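Local coordinates for esterase family protein (PDB 6VH9) that is a serine esterase of the alpha/beta-hydrolase class that cleaves carboxylic esters and probably hydrolyses S-formylglutathione to formate and glutathione, at residues L21-P26 and A73-N78. Residues are numbered along the deposited sequence; the frame is centred on the assembly and turned at random.
Sequences LTVILP and AVIMPN
Thr-22 and Met-76 form one hydrogen-bonded pair of an antiparallel ladder, and Ile-24 with Val-74 forms the next. Four backbone bonds hold the two strands together. Met-76 N to Thr-22 O is 2.8 Å, and Thr-22 N to Met-76 O is 3.1 Å. In the second pair Ile-24 N lies 2.9 Å from Val-74 O, and Val-74 N returns a bond to Ile-24 O. Val-74 O also takes a CA-H...O contact from Val-23. The side chains of Thr-22, Ile-24, Val-74 and Met-76 share one face of the sheet. Ile-24 and Val-74 stand next to each other there and meet at their CB atoms. The bend at chi3 (-65°) turns the Met-76 methyl CE back toward Thr-22 and Ile-24. CE thus reaches Ile-24 CD1 (3.9 Å) and also comes within 3.4 Å of Thr-22 OG1. Thr-22 OG1 sits even closer to Met-76 CB, at 3.1 Å. The hydroxyl is buried, but a hydrogen bond with Glu-54 O satisfies it.

Val-23 and Ile-75 make the non-hydrogen-bonded pair on the other face. Ile-75 CG1 stands beside its own backbone N (chi1 -45°), and chi2 then carries CD1 to both Val-23 methyls, 3.8 Å from CG2. Leu-21 CD1 packs against Ile-75 CG2 and also touches Met-76 O and Pro-77. At the far end, Pro-26 CD rests on Ala-73 CA at 3.7 Å.

This is the junction of the alpha/beta-hydrolase sheet where antiparallel strand 17-26 meets the parallel strands, beginning with 72-76. Strand 3-12 bonds to the outer side of 17-26, and strand 42-47 continues the sheet beyond 72-76. Helix 63-69 packs on Ile-24 and Val-74, while helix 93-107 covers Leu-21 and Ile-75 on the opposite face.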
loop_
_atom_site.group_PDB
_atom_site.type_symbol
_atom_site.label_atom_id
_atom_site.label_comp_id
_atom_site.label_asym_id
_atom_site.label_seq_id
_atom_site.Cartn_x
_atom_site.Cartn_y
_atom_site.Cartn_z
ATOM N N LEU A 21 0.106 1.143 10.052
ATOM C CA LEU A 21 0.857 0.171 10.854
ATOM C C LEU A 21 1.257 -0.933 9.878
ATOM O O LEU A 21 0.488 -1.242 9.013
ATOM C CB LEU A 21 -0.095 -0.340 11.937
ATOM C CG LEU A 21 0.273 -1.625 12.648
ATOM C CD1 LEU A 21 1.428 -1.395 13.579
ATOM C CD2 LEU A 21 -0.902 -2.125 13.441
ATOM N N THR A 22 2.458 -1.457 10.002
ATOM C CA THR A 22 2.821 -2.588 9.140
ATOM C C THR A 22 3.115 -3.822 9.978
ATOM O O THR A 22 3.594 -3.725 11.121
ATOM C CB THR A 22 4.025 -2.271 8.241
ATOM O OG1 THR A 22 5.167 -2.013 9.048
ATOM C CG2 THR A 22 3.744 -1.050 7.361
ATOM N N VAL A 23 2.803 -4.990 9.403
ATOM C CA VAL A 23 2.923 -6.266 10.101
ATOM C C VAL A 23 3.554 -7.291 9.169
ATOM O O VAL A 23 3.156 -7.413 8.002
ATOM C CB VAL A 23 1.557 -6.774 10.609
ATOM C CG1 VAL A 23 1.671 -8.211 11.153
ATOM C CG2 VAL A 23 1.021 -5.841 11.716
ATOM N N ILE A 24 4.554 -8.009 9.671
ATOM C CA ILE A 24 5.069 -9.207 9.010
ATOM C C ILE A 24 4.474 -10.406 9.732
ATOM O O ILE A 24 4.632 -10.538 10.951
ATOM C CB ILE A 24 6.604 -9.263 9.035
ATOM C CG1 ILE A 24 7.207 -8.163 8.165
ATOM C CG2 ILE A 24 7.091 -10.625 8.533
ATOM C CD1 ILE A 24 8.686 -7.888 8.481
ATOM N N LEU A 25 3.789 -11.281 8.989
ATOM C CA LEU A 25 3.113 -12.448 9.557
ATOM C C LEU A 25 3.597 -13.680 8.804
ATOM O O LEU A 25 3.065 -14.016 7.735
ATOM C CB LEU A 25 1.594 -12.297 9.474
ATOM C CG LEU A 25 0.765 -13.257 10.322
ATOM C CD1 LEU A 25 0.851 -12.867 11.811
ATOM C CD2 LEU A 25 -0.689 -13.251 9.858
ATOM N N PRO A 26 4.623 -14.364 9.317
ATOM C CA PRO A 26 5.135 -15.550 8.627
ATOM C C PRO A 26 4.046 -16.603 8.493
ATOM O O PRO A 26 3.111 -16.672 9.295
ATOM C CB PRO A 26 6.269 -16.029 9.542
ATOM C CG PRO A 26 6.703 -14.796 10.260
ATOM C CD PRO A 26 5.444 -14.018 10.491
ATOM N N ALA A 73 6.644 -13.022 13.934
ATOM C CA ALA A 73 5.804 -11.894 13.552
ATOM C C ALA A 73 6.440 -10.587 14.013
ATOM O O ALA A 73 7.011 -10.506 15.103
ATOM C CB ALA A 73 4.409 -12.038 14.152
ATOM N N VAL A 74 6.323 -9.546 13.193
ATOM C CA VAL A 74 6.917 -8.246 13.503
ATOM C C VAL A 74 5.863 -7.162 13.334
ATOM O O VAL A 74 5.203 -7.079 12.293
ATOM C CB VAL A 74 8.154 -7.948 12.630
ATOM C CG1 VAL A 74 8.804 -6.630 13.056
ATOM C CG2 VAL A 74 9.186 -9.088 12.729
ATOM N N ILE A 75 5.731 -6.312 14.347
ATOM C CA ILE A 75 4.745 -5.240 14.377
ATOM C C ILE A 75 5.510 -3.924 14.295
ATOM O O ILE A 75 6.350 -3.634 15.158
ATOM C CB ILE A 75 3.905 -5.300 15.663
ATOM C CG1 ILE A 75 3.462 -6.745 15.964
ATOM C CG2 ILE A 75 2.732 -4.331 15.593
ATOM C CD1 ILE A 75 2.569 -7.361 14.895
ATOM N N MET A 76 5.217 -3.118 13.282
ATOM C CA MET A 76 5.974 -1.883 13.065
ATOM C C MET A 76 5.043 -0.680 13.072
ATOM O O MET A 76 4.446 -0.344 12.034
ATOM C CB MET A 76 6.767 -1.947 11.759
ATOM C CG MET A 76 7.995 -2.845 11.881
ATOM S SD MET A 76 8.548 -3.602 10.337
ATOM C CE MET A 76 7.144 -4.666 9.947
ATOM N N PRO A 77 4.892 0.007 14.200
ATOM C CA PRO A 77 3.993 1.163 14.254
ATOM C C PRO A 77 4.688 2.457 13.840
ATOM O O PRO A 77 5.895 2.491 13.596
ATOM C CB PRO A 77 3.572 1.202 15.735
ATOM C CG PRO A 77 4.707 0.576 16.457
ATOM C CD PRO A 77 5.401 -0.375 15.526
ATOM N N ASN A 78 3.882 3.518 13.725
ATOM C CA ASN A 78 4.369 4.862 13.433
ATOM C C ASN A 78 4.075 5.777 14.621
ATOM O O ASN A 78 2.916 5.878 15.050
ATOM C CB ASN A 78 3.709 5.412 12.157
ATOM C CG ASN A 78 4.086 6.867 11.884
ATOM O OD1 ASN A 78 5.225 7.299 12.132
ATOM N ND2 ASN A 78 3.124 7.634 11.394
#